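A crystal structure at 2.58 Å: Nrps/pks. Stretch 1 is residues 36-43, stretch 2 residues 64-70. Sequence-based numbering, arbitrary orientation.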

ATOM      1  N   ASP A  36      31.619   6.512   3.650  1.00 45.77           N
ATOM      2  CA  ASP A  36      30.806   6.085   4.757  1.00 44.02           C
ATOM      3  C   ASP A  36      30.030   7.289   5.166  1.00 42.92           C
ATOM      4  O   ASP A  36      30.613   8.236   5.672  1.00 42.70           O
ATOM      5  N   CYS A  37      28.714   7.248   4.944  1.00 41.97           N
ATOM      6  CA  CYS A  37      27.843   8.410   5.129  1.00 40.55           C
ATOM      7  C   CYS A  37      27.080   8.417   6.454  1.00 41.15           C
ATOM      8  O   CYS A  37      26.196   9.253   6.669  1.00 42.49           O
ATOM      9  N   VAL A  38      27.404   7.494   7.350  1.00 40.34           N
ATOM     10  CA  VAL A  38      26.697   7.407   8.612  1.00 40.45           C
ATOM     11  C   VAL A  38      27.242   8.390   9.642  1.00 41.07           C
ATOM     12  O   VAL A  38      28.426   8.640   9.689  1.00 42.59           O
ATOM     13  N   GLU A  39      26.364   8.933  10.468  1.00 42.56           N
ATOM     14  CA  GLU A  39      26.722   9.946  11.473  1.00 44.25           C
ATOM     15  C   GLU A  39      25.871   9.759  12.742  1.00 43.19           C
ATOM     16  O   GLU A  39      24.866   9.064  12.742  1.00 38.70           O
ATOM     17  N   GLU A  40      26.326  10.380  13.825  1.00 46.73           N
ATOM     18  CA  GLU A  40      25.586  10.432  15.063  1.00 48.06           C
ATOM     19  C   GLU A  40      24.339  11.235  14.873  1.00 46.55           C
ATOM     20  O   GLU A  40      24.311  12.103  14.029  1.00 48.15           O
ATOM     21  N   VAL A  41      23.313  10.941  15.665  1.00 46.36           N
ATOM     22  CA  VAL A  41      22.102  11.740  15.663  1.00 47.43           C
ATOM     23  C   VAL A  41      22.397  13.250  15.720  1.00 50.39           C
ATOM     24  O   VAL A  41      23.112  13.727  16.590  1.00 54.78           O
ATOM     25  N   PRO A  42      21.869  13.993  14.759  1.00 51.96           N
ATOM     26  CA  PRO A  42      22.138  15.407  14.785  1.00 53.97           C
ATOM     27  C   PRO A  42      21.455  16.106  15.947  1.00 53.50           C
ATOM     28  O   PRO A  42      20.340  15.774  16.275  1.00 54.86           O
ATOM     29  N   GLU A  43      22.131  17.085  16.536  1.00 58.72           N
ATOM     30  CA  GLU A  43      21.551  17.940  17.562  1.00 60.72           C
ATOM     31  C   GLU A  43      20.229  18.523  17.131  1.00 59.71           C
ATOM     32  O   GLU A  43      19.290  18.514  17.892  1.00 60.99           O
ATOM     33  N   ALA A  64      22.482   2.700  20.693  1.00 46.08           N
ATOM     34  CA  ALA A  64      23.195   3.249  19.561  1.00 45.96           C
ATOM     35  C   ALA A  64      22.652   4.632  19.256  1.00 46.49           C
ATOM     36  O   ALA A  64      21.531   4.991  19.661  1.00 44.63           O
ATOM     37  N   LYS A  65      23.461   5.376  18.505  1.00 47.11           N
ATOM     38  CA  LYS A  65      23.295   6.803  18.330  1.00 47.20           C
ATOM     39  C   LYS A  65      23.626   7.277  16.906  1.00 47.33           C
ATOM     40  O   LYS A  65      23.975   8.443  16.702  1.00 49.08           O
ATOM     41  N   TRP A  66      23.478   6.393  15.923  1.00 44.72           N
ATOM     42  CA  TRP A  66      23.907   6.678  14.572  1.00 42.33           C
ATOM     43  C   TRP A  66      22.752   6.558  13.610  1.00 41.62           C
ATOM     44  O   TRP A  66      21.744   5.896  13.907  1.00 39.90           O
ATOM     45  N   GLY A  67      22.917   7.199  12.449  1.00 39.34           N
ATOM     46  CA  GLY A  67      22.025   6.976  11.329  1.00 38.07           C
ATOM     47  C   GLY A  67      22.531   7.534  10.022  1.00 38.69           C
ATOM     48  O   GLY A  67      23.564   8.228   9.981  1.00 39.52           O
ATOM     49  N   GLY A  68      21.801   7.222   8.945  1.00 37.61           N
ATOM     50  CA  GLY A  68      21.958   7.928   7.662  1.00 35.46           C
ATOM     51  C   GLY A  68      20.995   9.077   7.589  1.00 34.83           C
ATOM     52  O   GLY A  68      19.803   8.856   7.497  1.00 36.79           O
ATOM     53  N   TRP A  69      21.489  10.306   7.655  1.00 35.52           N
ATOM     54  CA  TRP A  69      20.618  11.474   7.802  1.00 35.69           C
ATOM     55  C   TRP A  69      20.555  12.242   6.530  1.00 36.62           C
ATOM     56  O   TRP A  69      21.575  12.418   5.895  1.00 37.38           O
ATOM     57  N   LEU A  70      19.362  12.687   6.134  1.00 36.96           N
ATOM     58  CA  LEU A  70      19.267  13.650   5.060  1.00 37.42           C
ATOM     59  C   LEU A  70      19.800  14.948   5.582  1.00 40.23           C
ATOM     60  O   LEU A  70      19.617  15.266   6.730  1.00 41.21           O
TER

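The two stretches meet through a short antiparallel bridge, and the side chains pack around this backbone frame. Glu39 pairs with Gly67 through two hydrogen bonds, Glu39 N to Gly67 O at 2.9 Å and Gly67 N to Glu39 O at 2.7 Å. Two residues along, Val41 N donates to Lys65 O at 2.8 Å. Between these, the Glu40 and Trp66 backbones come close, and their side chains diverge.

Trp69 is the main side chain pointing toward the other stretch, and it has the largest area covered by it. With chi1 m and chi2 at 99°, its indole packs against Glu39 to Pro42. The ring nitrogen gives a further hydrogen bond: Trp69 NE1 donates to Glu39 O at 3.1 Å, so this carbonyl, near the plane of the ring at its edge, accepts from both a backbone amide and an indole. Tryptophan suits the site because it joins a donor to a broad apolar surface. Gly67 suits its neighbor Trp69, since an ideal CB on Gly67 would lie 2.8 Å from Trp69 CZ2 and clash. Glu39 (chi1 m, chi2 m) lies on the sheet face to which that CB would point, with Glu39 CB 4.0 Å from Trp69 CD1; its OE1 is hydrogen-bonded elsewhere in the structure.

Two of the three apolar side-chain contacts fall on the Trp69 indole. Pro42, its ring puckered C-gamma exo, sets CD over one face, 3.4 Å from Trp69 CE2 and nearly on the normal of the five-membered ring. This is a CH-pi contact, for which proline is well suited: its CD is bonded to the amide nitrogen, which polarizes the C-H bonds, and the rigid ring can lie close to an aromatic face. Val41, rotamer t, points sideways and brings CG2 to 3.8 Å from Trp69 CZ2. A third apolar contact forms at Trp66, where Val38, also t, places CG1 3.8 Å from Trp66 CB; the compact branched side chain fills space without needing a polar partner.

Charge links the exposed side. The CA-to-CB bond of Glu40 points away overall, though its m, t chain brings the carboxylate nearer, and Glu40 OE2 forms a salt bridge with Lys65 NZ at 3.1 Å. Lys65 starts sideways with chi1 p, then runs extended through three t angles; that length lets the ammonium reach the acid. Along the way, Glu40 CG passes 3.9 Å from Trp66 CD1.

Two waters complete the polar network. Water 2 donates to Glu40 OE2 at 2.4 Å and accepts from Trp66 NE1 at 3.0 Å, satisfying the indole of Trp66, whose chi1 is m. Water 1 donates to Cys37 O at 2.6 Å and accepts from Trp69 N at 3.0 Å, bridging the backbones.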

ATOM      1  CB  ASP A  36      31.677   5.613   5.891  1.00 46.10           C
ATOM      2  CG  ASP A  36      30.874   5.153   7.080  1.00 50.76           C
ATOM      3  OD1 ASP A  36      29.631   5.400   7.125  1.00 52.79           O
ATOM      4  OD2 ASP A  36      31.507   4.528   7.963  1.00 53.46           O
ATOM      5  CB  CYS A  37      26.854   8.481   3.966  1.00 40.45           C
ATOM      6  SG  CYS A  37      27.668   8.485   2.350  1.00 42.52           S
ATOM      7  CB  VAL A  38      26.750   5.980   9.160  1.00 39.48           C
ATOM      8  CG1 VAL A  38      26.346   5.988  10.609  1.00 39.73           C
ATOM      9  CG2 VAL A  38      25.828   5.076   8.339  1.00 39.48           C
ATOM     10  CB  GLU A  39      26.486  11.379  10.958  1.00 47.06           C
ATOM     11  CG  GLU A  39      27.399  11.878   9.855  1.00 51.05           C
ATOM     12  CD  GLU A  39      28.840  12.099  10.298  1.00 60.56           C
ATOM     13  OE1 GLU A  39      29.696  12.376   9.407  1.00 65.94           O
ATOM     14  OE2 GLU A  39      29.128  11.966  11.520  1.00 68.14           O
ATOM     15  CB  GLU A  40      26.412  11.057  16.173  1.00 50.38           C
ATOM     16  CG  GLU A  40      27.461  10.091  16.715  1.00 56.17           C
ATOM     17  CD  GLU A  40      28.179  10.588  17.975  1.00 59.76           C
ATOM     18  OE1 GLU A  40      27.631  11.500  18.673  1.00 58.09           O
ATOM     19  OE2 GLU A  40      29.288  10.036  18.252  1.00 57.01           O
ATOM     20  CB  VAL A  41      21.145  11.408  16.814  1.00 46.24           C
ATOM     21  CG1 VAL A  41      19.899  12.256  16.646  1.00 46.26           C
ATOM     22  CG2 VAL A  41      20.759   9.931  16.827  1.00 44.51           C
ATOM     23  CB  PRO A  42      21.565  15.901  13.448  1.00 52.51           C
ATOM     24  CG  PRO A  42      21.622  14.717  12.572  1.00 53.57           C
ATOM     25  CD  PRO A  42      21.432  13.520  13.437  1.00 51.77           C
ATOM     26  CB  GLU A  43      22.481  19.085  17.875  1.00 67.06           C
ATOM     27  CG  GLU A  43      23.649  18.672  18.743  1.00 78.30           C
ATOM     28  CD  GLU A  43      24.498  19.859  19.186  1.00 89.32           C
ATOM     29  OE1 GLU A  43      23.925  20.912  19.610  1.00 90.15           O
ATOM     30  OE2 GLU A  43      25.746  19.722  19.097  1.00 91.71           O
ATOM     31  CB  ALA A  64      23.076   2.331  18.347  1.00 46.33           C
ATOM     32  CB  LYS A  65      24.203   7.498  19.325  1.00 47.93           C
ATOM     33  CG  LYS A  65      25.621   6.961  19.306  1.00 50.57           C
ATOM     34  CD  LYS A  65      26.532   7.781  20.194  1.00 53.60           C
ATOM     35  CE  LYS A  65      27.954   7.271  20.125  1.00 56.54           C
ATOM     36  NZ  LYS A  65      28.918   8.246  20.700  1.00 60.42           N
ATOM     37  CB  TRP A  66      24.989   5.701  14.152  1.00 42.50           C
ATOM     38  CG  TRP A  66      26.229   5.742  15.024  1.00 46.20           C
ATOM     39  CD1 TRP A  66      27.262   6.652  14.960  1.00 47.83           C
ATOM     40  CD2 TRP A  66      26.573   4.831  16.062  1.00 46.02           C
ATOM     41  NE1 TRP A  66      28.202   6.367  15.910  1.00 47.77           N
ATOM     42  CE2 TRP A  66      27.816   5.251  16.593  1.00 47.44           C
ATOM     43  CE3 TRP A  66      25.947   3.716  16.607  1.00 47.61           C
ATOM     44  CZ2 TRP A  66      28.453   4.583  17.625  1.00 47.96           C
ATOM     45  CZ3 TRP A  66      26.572   3.052  17.653  1.00 50.92           C
ATOM     46  CH2 TRP A  66      27.822   3.491  18.149  1.00 50.08           C
ATOM     47  CB  TRP A  69      21.134  12.393   8.895  1.00 36.39           C
ATOM     48  CG  TRP A  69      21.314  11.641  10.138  1.00 38.15           C
ATOM     49  CD1 TRP A  69      22.470  11.146  10.621  1.00 39.41           C
ATOM     50  CD2 TRP A  69      20.290  11.195  11.015  1.00 38.44           C
ATOM     51  NE1 TRP A  69      22.241  10.462  11.768  1.00 39.00           N
ATOM     52  CE2 TRP A  69      20.902  10.481  12.032  1.00 39.13           C
ATOM     53  CE3 TRP A  69      18.909  11.371  11.058  1.00 39.57           C
ATOM     54  CZ2 TRP A  69      20.189   9.906  13.061  1.00 39.68           C
ATOM     55  CZ3 TRP A  69      18.208  10.828  12.097  1.00 38.50           C
ATOM     56  CH2 TRP A  69      18.839  10.089  13.066  1.00 38.98           C
ATOM     57  CB  LEU A  70      17.829  13.831   4.615  1.00 36.80           C
ATOM     58  CG  LEU A  70      17.235  12.674   3.826  1.00 35.98           C
ATOM     59  CD1 LEU A  70      15.907  13.079   3.239  1.00 35.88           C
ATOM     60  CD2 LEU A  70      18.150  12.254   2.704  1.00 36.87           C
TER
HETATM   61  O   HOH W   1      24.466  10.806   7.810  1.00 39.72           O
HETATM   62  O   HOH W   2      30.265   8.374  16.810  1.00 50.87           O